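Local coordinates for protein Xaa-Pro Dipeptidase (Alteromonas macleodii, PDB 2QS8) that probably cleaves peptides as a metal-dependent dipeptidase or carboxypeptidase of the amidohydrolase superfamily, and holds magnesium and methionine in its active site, at residues A[61-69]-A[358-368]; A[107-117]-A[135-143]. All blocks are in the same frame, centred on the assembly; numbering follows the deposited sequence.

Contact 1: A[61-69]-A[358-368]; sequences VLPGLMDMH and ATMETAKLLRI. With MG (magnesium ion), chain C.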
loop_
_atom_site.group_PDB
_atom_site.type_symbol
_atom_site.label_atom_id
_atom_site.label_comp_id
_atom_site.label_asym_id
_atom_site.label_seq_id
_atom_site.Cartn_x
_atom_site.Cartn_y
_atom_site.Cartn_z
ATOM N N VAL A 61 -17.400 -39.133 -36.132
ATOM C CA VAL A 61 -17.253 -38.908 -34.704
ATOM C C VAL A 61 -15.961 -38.143 -34.423
ATOM O O VAL A 61 -14.940 -38.351 -35.091
ATOM C CB VAL A 61 -17.236 -40.258 -33.931
ATOM C CG1 VAL A 61 -16.939 -40.018 -32.459
ATOM C CG2 VAL A 61 -18.577 -40.966 -34.093
ATOM N N LEU A 62 -16.020 -37.237 -33.451
ATOM C CA LEU A 62 -14.852 -36.456 -33.060
ATOM C C LEU A 62 -14.837 -36.356 -31.537
ATOM O O LEU A 62 -15.826 -36.667 -30.871
ATOM C CB LEU A 62 -14.909 -35.037 -33.647
ATOM C CG LEU A 62 -15.286 -34.820 -35.116
ATOM C CD1 LEU A 62 -16.797 -34.752 -35.243
ATOM C CD2 LEU A 62 -14.672 -33.532 -35.633
ATOM N N PRO A 63 -13.698 -35.962 -30.958
ATOM C CA PRO A 63 -13.731 -35.865 -29.501
ATOM C C PRO A 63 -14.456 -34.558 -29.168
ATOM O O PRO A 63 -14.613 -33.707 -30.043
ATOM C CB PRO A 63 -12.252 -35.862 -29.115
ATOM C CG PRO A 63 -11.573 -35.281 -30.303
ATOM C CD PRO A 63 -12.331 -35.824 -31.484
ATOM N N GLY A 64 -14.924 -34.412 -27.932
ATOM C CA GLY A 64 -15.618 -33.195 -27.551
ATOM C C GLY A 64 -14.806 -31.954 -27.870
ATOM O O GLY A 64 -13.611 -31.915 -27.608
ATOM N N LEU A 65 -15.442 -30.939 -28.438
ATOM C CA LEU A 65 -14.739 -29.707 -28.787
ATOM C C LEU A 65 -14.555 -28.757 -27.587
ATOM O O LEU A 65 -15.337 -28.782 -26.638
ATOM C CB LEU A 65 -15.496 -28.998 -29.917
ATOM C CG LEU A 65 -15.669 -29.855 -31.183
ATOM C CD1 LEU A 65 -16.556 -29.121 -32.180
ATOM C CD2 LEU A 65 -14.310 -30.167 -31.792
HETATM N N MSE A 66 -13.519 -27.927 -27.652
HETATM C CA MSE A 66 -13.222 -26.979 -26.584
HETATM C C MSE A 66 -13.071 -25.529 -27.056
HETATM O O MSE A 66 -12.490 -25.271 -28.107
HETATM C CB MSE A 66 -11.940 -27.403 -25.875
HETATM C CG MSE A 66 -12.055 -28.718 -25.171
HETATM SE SE MSE A 66 -10.455 -29.101 -24.089
HETATM C CE MSE A 66 -10.443 -31.059 -24.183
ATOM N N ASP A 67 -13.608 -24.593 -26.279
ATOM C CA ASP A 67 -13.525 -23.168 -26.604
ATOM C C ASP A 67 -12.793 -22.505 -25.433
ATOM O O ASP A 67 -13.302 -22.450 -24.326
ATOM C CB ASP A 67 -14.934 -22.576 -26.771
ATOM C CG ASP A 67 -14.920 -21.200 -27.418
ATOM O OD1 ASP A 67 -13.944 -20.450 -27.216
ATOM O OD2 ASP A 67 -15.899 -20.863 -28.123
HETATM N N MSE A 68 -11.582 -22.021 -25.691
HETATM C CA MSE A 68 -10.757 -21.398 -24.653
HETATM C C MSE A 68 -11.156 -19.968 -24.261
HETATM O O MSE A 68 -10.483 -19.360 -23.429
HETATM C CB MSE A 68 -9.301 -21.357 -25.110
HETATM C CG MSE A 68 -8.679 -22.694 -25.457
HETATM SE SE MSE A 68 -8.697 -23.778 -23.841
HETATM C CE MSE A 68 -7.387 -22.919 -22.692
ATOM N N HIS A 69 -12.216 -19.424 -24.856
ATOM C CA HIS A 69 -12.582 -18.044 -24.549
ATOM C C HIS A 69 -14.065 -17.744 -24.726
ATOM O O HIS A 69 -14.507 -17.340 -25.804
ATOM C CB HIS A 69 -11.746 -17.109 -25.428
ATOM C CG HIS A 69 -11.709 -15.685 -24.961
ATOM N ND1 HIS A 69 -10.528 -15.024 -24.698
ATOM C CD2 HIS A 69 -12.698 -14.782 -24.765
ATOM C CE1 HIS A 69 -10.793 -13.773 -24.363
ATOM N NE2 HIS A 69 -12.102 -13.601 -24.397
ATOM N N ALA A 358 -8.887 -27.484 -31.279
ATOM C CA ALA A 358 -10.045 -27.392 -30.398
ATOM C C ALA A 358 -10.231 -28.683 -29.609
ATOM O O ALA A 358 -11.234 -28.857 -28.920
ATOM C CB ALA A 358 -11.287 -27.097 -31.205
ATOM N N THR A 359 -9.259 -29.581 -29.717
ATOM C CA THR A 359 -9.301 -30.857 -29.013
ATOM C C THR A 359 -8.050 -31.075 -28.143
ATOM O O THR A 359 -8.092 -30.895 -26.927
ATOM C CB THR A 359 -9.470 -32.039 -30.014
ATOM O OG1 THR A 359 -8.565 -31.886 -31.112
ATOM C CG2 THR A 359 -10.875 -32.074 -30.550
HETATM N N MSE A 360 -6.937 -31.446 -28.770
HETATM C CA MSE A 360 -5.683 -31.677 -28.047
HETATM C C MSE A 360 -4.948 -30.395 -27.647
HETATM O O MSE A 360 -4.341 -30.321 -26.578
HETATM C CB MSE A 360 -4.737 -32.557 -28.884
HETATM C CG MSE A 360 -5.150 -34.025 -28.941
HETATM SE SE MSE A 360 -5.200 -34.653 -27.089
HETATM C CE MSE A 360 -3.321 -34.373 -26.536
ATOM N N GLU A 361 -4.971 -29.386 -28.505
ATOM C CA GLU A 361 -4.283 -28.142 -28.162
ATOM C C GLU A 361 -4.958 -27.435 -26.991
ATOM O O GLU A 361 -4.288 -26.903 -26.097
ATOM C CB GLU A 361 -4.213 -27.222 -29.380
ATOM C CG GLU A 361 -3.299 -27.776 -30.467
ATOM C CD GLU A 361 -1.950 -28.238 -29.908
ATOM O OE1 GLU A 361 -1.087 -27.381 -29.633
ATOM O OE2 GLU A 361 -1.758 -29.459 -29.729
ATOM N N THR A 362 -6.289 -27.442 -26.993
ATOM C CA THR A 362 -7.044 -26.824 -25.925
ATOM C C THR A 362 -6.850 -27.625 -24.649
ATOM O O THR A 362 -6.736 -27.053 -23.566
ATOM C CB THR A 362 -8.553 -26.768 -26.249
ATOM O OG1 THR A 362 -8.991 -28.047 -26.720
ATOM C CG2 THR A 362 -8.838 -25.700 -27.296
ATOM N N ALA A 363 -6.812 -28.950 -24.777
ATOM C CA ALA A 363 -6.627 -29.825 -23.614
ATOM C C ALA A 363 -5.288 -29.571 -22.924
ATOM O O ALA A 363 -5.193 -29.661 -21.702
ATOM C CB ALA A 363 -6.736 -31.282 -24.023
ATOM N N LYS A 364 -4.258 -29.257 -23.703
ATOM C CA LYS A 364 -2.940 -28.979 -23.140
ATOM C C LYS A 364 -2.936 -27.632 -22.407
ATOM O O LYS A 364 -2.375 -27.510 -21.318
ATOM C CB LYS A 364 -1.876 -28.961 -24.243
ATOM C CG LYS A 364 -1.692 -30.288 -24.963
ATOM C CD LYS A 364 -0.738 -30.141 -26.140
ATOM C CE LYS A 364 -0.774 -31.370 -27.025
ATOM N NZ LYS A 364 -0.041 -31.136 -28.303
ATOM N N LEU A 365 -3.562 -26.627 -23.013
ATOM C CA LEU A 365 -3.642 -25.299 -22.408
ATOM C C LEU A 365 -4.403 -25.345 -21.082
ATOM O O LEU A 365 -4.090 -24.596 -20.165
ATOM C CB LEU A 365 -4.319 -24.304 -23.363
ATOM C CG LEU A 365 -4.421 -22.837 -22.909
ATOM C CD1 LEU A 365 -3.064 -22.305 -22.435
ATOM C CD2 LEU A 365 -4.943 -22.000 -24.066
ATOM N N LEU A 366 -5.395 -26.227 -20.989
ATOM C CA LEU A 366 -6.172 -26.375 -19.763
ATOM C C LEU A 366 -5.563 -27.425 -18.836
ATOM O O LEU A 366 -6.126 -27.727 -17.791
ATOM C CB LEU A 366 -7.618 -26.762 -20.078
ATOM C CG LEU A 366 -8.616 -25.644 -20.410
ATOM C CD1 LEU A 366 -9.986 -26.243 -20.685
ATOM C CD2 LEU A 366 -8.715 -24.662 -19.246
ATOM N N ARG A 367 -4.423 -27.987 -19.240
ATOM C CA ARG A 367 -3.705 -28.985 -18.442
ATOM C C ARG A 367 -4.545 -30.216 -18.134
ATOM O O ARG A 367 -4.557 -30.700 -17.003
ATOM C CB ARG A 367 -3.210 -28.345 -17.134
ATOM C CG ARG A 367 -2.421 -27.064 -17.366
ATOM C CD ARG A 367 -2.043 -26.360 -16.084
ATOM N NE ARG A 367 -1.352 -25.100 -16.351
ATOM C CZ ARG A 367 -0.781 -24.335 -15.425
ATOM N NH1 ARG A 367 -0.807 -24.693 -14.141
ATOM N NH2 ARG A 367 -0.187 -23.203 -15.786
ATOM N N ILE A 368 -5.249 -30.714 -19.144
ATOM C CA ILE A 368 -6.079 -31.900 -18.978
ATOM C C ILE A 368 -5.927 -32.874 -20.148
ATOM O O ILE A 368 -6.762 -33.760 -20.344
ATOM C CB ILE A 368 -7.568 -31.528 -18.821
ATOM C CG1 ILE A 368 -7.999 -30.595 -19.950
ATOM C CG2 ILE A 368 -7.802 -30.892 -17.478
ATOM C CD1 ILE A 368 -9.485 -30.319 -19.949
HETATM MG MG MG C . -13.346 -11.608 -23.881
#
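Met66 and Thr362 meet at the tightest part of this contact, where the strand bearing the selenomethionine passes the short helix 360-365. Thr362 OG1 rests 3.1 Å from Met66 CB, and the selenium lies alongside the same hydroxyl. Beyond CG the chain of Met66 is extended, which carries CE over the first helical turn to 3.7 Å from Ala363 CB. The threonine hydroxyl is turned back to the helix: held between its backbone N and carbonyl carbon (chi1 48°), OG1 donates to Thr359 O at 3.0 Å, from above the carbonyl plane and on the same face as Ala363 N. That torsion sends the methyl CG2 to Met68, whose CG is 3.5 Å away. With an alanine at Thr362, Thr359 O would lose one of its two donors and a gap would probably open between Met66 and Met68. A single backbone bond ties the strand to the loop just ahead of the helix, Met66 N to Ala358 O at 2.8 Å, bent to 135° at the hydrogen. Nearer the strand's start, Pro63 CG presses on Thr359 CG2 at about a right angle, while Thr359 OG1 is bonded to Ile355 O. Packing thins toward Ile368, whose CD1 stays 4.4 Å from Met66 CE. On the solvent side, Lys364 and partly exposed Glu361 form a salt bridge along the helix, and exposed Arg367, in the Schellman motif that ends it, pairs with Asp251. Leu365 and Met68 also touch strand 273-275, so the helix packs against two strands of the barrel. The strand leads to His69, which with His71 binds magnesium, as in the His-x-His motif after the first barrel strand of amidohydrolases.

Contact 2: A[107-117]-A[135-143]; sequences FTTVRQVGDSG and PRIFAAGKT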
loop_
_atom_site.group_PDB
_atom_site.type_symbol
_atom_site.label_atom_id
_atom_site.label_comp_id
_atom_site.label_asym_id
_atom_site.label_seq_id
_atom_site.Cartn_x
_atom_site.Cartn_y
_atom_site.Cartn_z
ATOM N N PHE A 107 -19.526 -28.354 -28.003
ATOM C CA PHE A 107 -18.436 -27.993 -27.099
ATOM C C PHE A 107 -18.701 -28.502 -25.687
ATOM O O PHE A 107 -19.502 -27.942 -24.939
ATOM C CB PHE A 107 -18.200 -26.483 -27.120
ATOM C CG PHE A 107 -17.634 -25.995 -28.421
ATOM C CD1 PHE A 107 -18.439 -25.892 -29.551
ATOM C CD2 PHE A 107 -16.280 -25.703 -28.539
ATOM C CE1 PHE A 107 -17.900 -25.510 -30.776
ATOM C CE2 PHE A 107 -15.740 -25.323 -29.756
ATOM C CZ PHE A 107 -16.552 -25.225 -30.878
ATOM N N THR A 108 -18.006 -29.584 -25.349
ATOM C CA THR A 108 -18.141 -30.247 -24.060
ATOM C C THR A 108 -17.272 -29.636 -22.961
ATOM O O THR A 108 -17.487 -29.878 -21.778
ATOM C CB THR A 108 -17.815 -31.750 -24.215
ATOM O OG1 THR A 108 -16.565 -31.908 -24.901
ATOM C CG2 THR A 108 -18.932 -32.449 -24.991
ATOM N N THR A 109 -16.282 -28.851 -23.350
ATOM C CA THR A 109 -15.426 -28.205 -22.377
ATOM C C THR A 109 -15.158 -26.782 -22.846
ATOM O O THR A 109 -14.912 -26.559 -24.030
ATOM C CB THR A 109 -14.058 -28.936 -22.205
ATOM O OG1 THR A 109 -14.267 -30.265 -21.725
ATOM C CG2 THR A 109 -13.183 -28.198 -21.189
ATOM N N VAL A 110 -15.227 -25.823 -21.925
ATOM C CA VAL A 110 -14.954 -24.430 -22.257
ATOM C C VAL A 110 -14.175 -23.763 -21.135
ATOM O O VAL A 110 -14.203 -24.210 -19.991
ATOM C CB VAL A 110 -16.258 -23.598 -22.492
ATOM C CG1 VAL A 110 -17.049 -24.167 -23.658
ATOM C CG2 VAL A 110 -17.118 -23.588 -21.233
ATOM N N ARG A 111 -13.465 -22.699 -21.486
ATOM C CA ARG A 111 -12.719 -21.921 -20.519
ATOM C C ARG A 111 -13.377 -20.527 -20.497
ATOM O O ARG A 111 -13.252 -19.772 -21.467
ATOM C CB ARG A 111 -11.243 -21.799 -20.940
ATOM C CG ARG A 111 -10.340 -21.161 -19.884
ATOM C CD ARG A 111 -8.879 -20.996 -20.348
ATOM N NE ARG A 111 -8.762 -20.084 -21.481
ATOM C CZ ARG A 111 -7.627 -19.540 -21.897
ATOM N NH1 ARG A 111 -6.488 -19.816 -21.277
ATOM N NH2 ARG A 111 -7.635 -18.689 -22.911
ATOM N N GLN A 112 -14.112 -20.205 -19.431
ATOM C CA GLN A 112 -14.726 -18.882 -19.323
ATOM C C GLN A 112 -13.660 -17.944 -18.763
ATOM O O GLN A 112 -13.188 -18.119 -17.637
ATOM C CB GLN A 112 -15.923 -18.882 -18.372
ATOM C CG GLN A 112 -16.519 -17.485 -18.205
ATOM C CD GLN A 112 -17.991 -17.423 -18.564
ATOM O OE1 GLN A 112 -18.465 -18.171 -19.420
ATOM N NE2 GLN A 112 -18.716 -16.518 -17.924
ATOM N N VAL A 113 -13.286 -16.947 -19.542
ATOM C CA VAL A 113 -12.270 -16.024 -19.102
ATOM C C VAL A 113 -12.808 -14.631 -18.812
ATOM O O VAL A 113 -12.331 -13.651 -19.386
ATOM C CB VAL A 113 -11.125 -15.934 -20.133
ATOM C CG1 VAL A 113 -10.305 -17.229 -20.106
ATOM C CG2 VAL A 113 -11.700 -15.716 -21.520
ATOM N N GLY A 114 -13.796 -14.557 -17.917
ATOM C CA GLY A 114 -14.356 -13.272 -17.533
ATOM C C GLY A 114 -15.865 -13.105 -17.409
ATOM O O GLY A 114 -16.607 -13.406 -18.332
ATOM N N ASP A 115 -16.306 -12.630 -16.246
ATOM C CA ASP A 115 -17.714 -12.324 -15.981
ATOM C C ASP A 115 -17.706 -11.430 -14.748
ATOM O O ASP A 115 -16.633 -11.175 -14.199
ATOM C CB ASP A 115 -18.576 -13.589 -15.766
ATOM C CG ASP A 115 -18.123 -14.444 -14.594
ATOM O OD1 ASP A 115 -17.684 -15.590 -14.839
ATOM O OD2 ASP A 115 -18.222 -13.990 -13.435
ATOM N N SER A 116 -18.869 -10.955 -14.302
ATOM C CA SER A 116 -18.898 -10.055 -13.149
ATOM C C SER A 116 -18.194 -10.600 -11.900
ATOM O O SER A 116 -17.883 -9.842 -10.985
ATOM C CB SER A 116 -20.336 -9.627 -12.823
ATOM O OG SER A 116 -21.157 -10.726 -12.472
ATOM N N GLY A 117 -17.934 -11.903 -11.865
ATOM C CA GLY A 117 -17.228 -12.474 -10.730
ATOM C C GLY A 117 -17.532 -13.911 -10.322
ATOM O O GLY A 117 -16.624 -14.723 -10.172
ATOM N N PRO A 135 -21.419 -27.815 -20.333
ATOM C CA PRO A 135 -20.071 -28.305 -20.612
ATOM C C PRO A 135 -19.223 -28.302 -19.347
ATOM O O PRO A 135 -19.671 -27.849 -18.295
ATOM C CB PRO A 135 -19.567 -27.303 -21.635
ATOM C CG PRO A 135 -20.133 -26.009 -21.085
ATOM C CD PRO A 135 -21.550 -26.391 -20.692
ATOM N N ARG A 136 -18.011 -28.833 -19.442
ATOM C CA ARG A 136 -17.097 -28.818 -18.305
ATOM C C ARG A 136 -16.580 -27.381 -18.329
ATOM O O ARG A 136 -16.045 -26.932 -19.344
ATOM C CB ARG A 136 -15.933 -29.788 -18.514
ATOM C CG ARG A 136 -16.318 -31.256 -18.501
ATOM C CD ARG A 136 -15.143 -32.144 -18.918
ATOM N NE ARG A 136 -15.590 -33.506 -19.193
ATOM C CZ ARG A 136 -15.912 -34.400 -18.263
ATOM N NH1 ARG A 136 -15.832 -34.092 -16.974
ATOM N NH2 ARG A 136 -16.334 -35.599 -18.620
ATOM N N ILE A 137 -16.753 -26.660 -17.229
ATOM C CA ILE A 137 -16.324 -25.273 -17.188
ATOM C C ILE A 137 -15.105 -25.009 -16.321
ATOM O O ILE A 137 -15.021 -25.468 -15.189
ATOM C CB ILE A 137 -17.458 -24.352 -16.684
ATOM C CG1 ILE A 137 -18.681 -24.462 -17.606
ATOM C CG2 ILE A 137 -16.960 -22.904 -16.615
ATOM C CD1 ILE A 137 -19.865 -23.596 -17.161
ATOM N N PHE A 138 -14.159 -24.263 -16.875
ATOM C CA PHE A 138 -12.962 -23.860 -16.165
ATOM C C PHE A 138 -13.029 -22.337 -16.208
ATOM O O PHE A 138 -12.914 -21.709 -17.271
ATOM C CB PHE A 138 -11.727 -24.423 -16.850
ATOM C CG PHE A 138 -11.636 -25.919 -16.761
ATOM C CD1 PHE A 138 -12.141 -26.724 -17.767
ATOM C CD2 PHE A 138 -11.068 -26.530 -15.641
ATOM C CE1 PHE A 138 -12.085 -28.110 -17.669
ATOM C CE2 PHE A 138 -11.007 -27.927 -15.538
ATOM C CZ PHE A 138 -11.516 -28.710 -16.556
ATOM N N ALA A 139 -13.240 -21.751 -15.035
ATOM C CA ALA A 139 -13.430 -20.316 -14.922
ATOM C C ALA A 139 -12.302 -19.510 -14.316
ATOM O O ALA A 139 -11.521 -20.001 -13.501
ATOM C CB ALA A 139 -14.711 -20.056 -14.163
ATOM N N ALA A 140 -12.241 -18.249 -14.720
ATOM C CA ALA A 140 -11.232 -17.328 -14.231
ATOM C C ALA A 140 -11.871 -16.300 -13.287
ATOM O O ALA A 140 -11.171 -15.506 -12.654
ATOM C CB ALA A 140 -10.577 -16.623 -15.400
ATOM N N GLY A 141 -13.199 -16.339 -13.184
ATOM C CA GLY A 141 -13.888 -15.380 -12.346
ATOM C C GLY A 141 -13.724 -13.965 -12.897
ATOM O O GLY A 141 -13.736 -13.754 -14.115
ATOM N N LYS A 142 -13.561 -12.990 -12.009
ATOM C CA LYS A 142 -13.410 -11.605 -12.437
ATOM C C LYS A 142 -12.060 -11.349 -13.089
ATOM O O LYS A 142 -11.020 -11.662 -12.517
ATOM C CB LYS A 142 -13.575 -10.650 -11.248
ATOM C CG LYS A 142 -13.340 -9.174 -11.600
ATOM C CD LYS A 142 -14.505 -8.557 -12.376
ATOM C CE LYS A 142 -14.146 -7.172 -12.898
ATOM N NZ LYS A 142 -13.221 -7.236 -14.062
ATOM N N THR A 143 -12.090 -10.793 -14.293
ATOM C CA THR A 143 -10.863 -10.464 -15.022
ATOM C C THR A 143 -10.159 -9.364 -14.227
ATOM O O THR A 143 -10.799 -8.438 -13.751
ATOM C CB THR A 143 -11.167 -9.911 -16.444
ATOM O OG1 THR A 143 -11.811 -10.926 -17.226
ATOM C CG2 THR A 143 -9.875 -9.481 -17.134
HETATM O O HOH W 1 -14.909 -16.015 -15.659
HETATM O O HOH W 2 -14.321 -9.748 -15.665
#
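Thr108, Val110 and Gln112 exchange backbone bonds with Arg136, Phe138 and Ala140, joining two parallel strands whose axes cross at only 20°. The ladder starts with Arg136 N to Thr108 O, short at 2.6 Å and nearly straight (171° at the hydrogen), and continues through Val110 N to Arg136 O at 2.9 Å. At the far end, Gln112 N to Phe138 O and Ala140 N to Gln112 O are more bent. CA-H...O contacts from Thr109 and Arg111 supplement it. Within 107-117, Asp115 OD2 accepts from Gly117 N at 2.6 Å, an Asx turn. Apolar packing falls on both faces. On one, Val110 CG2 touches Pro135 CG at 3.9 Å and lies almost as near Ile137 CG1; on the other, Thr109 CG2 meets the edge of the Phe138 ring, in its plane, 3.7 Å from CE1. The threonine's torsion (chi1 -62°) splits its branches, CG2 to that ring and OG1 to the aliphatic chain of Arg136. This chain runs out extended, and its guanidinium is taken by Asp382 and Asp406. Water joins the loops beyond the strands. One molecule accepts from Gly114 N at 2.9 Å, beside Asp115 OD1 and Gly141 O; a second accepts from Thr143 N at 2.8 Å and bridges the loops by donating to Asp115 O. Where the loops meet, Gly114 and Gly141 both adopt positive phi, which favours glycine, and Gly114 CA lies against Thr143 OG1. Helix 119-128 connects the two strands and packs on Ile137 and Ala139, which makes a beta-alpha-beta crossover, the repeating element of the TIM barrel.

In the fold
Contact 2 is nested inside the long chain excursion that contact 1 closes, and their centres are 14 Å apart. They share one sheet: strand 107-112 lies beside strand 60-67, with a probable hydrogen bond from Arg111 N to Asp67 O at 2.9 Å. Arg111 NE probably also holds Met68 O, at 2.7 Å, where the chain turns toward the metal. Segments 61-69 and 107-117 then lead to the active site. His69 NE2 binds magnesium at 2.4 Å; its CG packs 3.4 Å from Val113 CG2, and the Val113 side chain lies about 5 Å from the ion and about 9 Å from the bound methionine. Gly114 O receives His71 ND1, so contact 2 supplies second-shell support for a metal ligand.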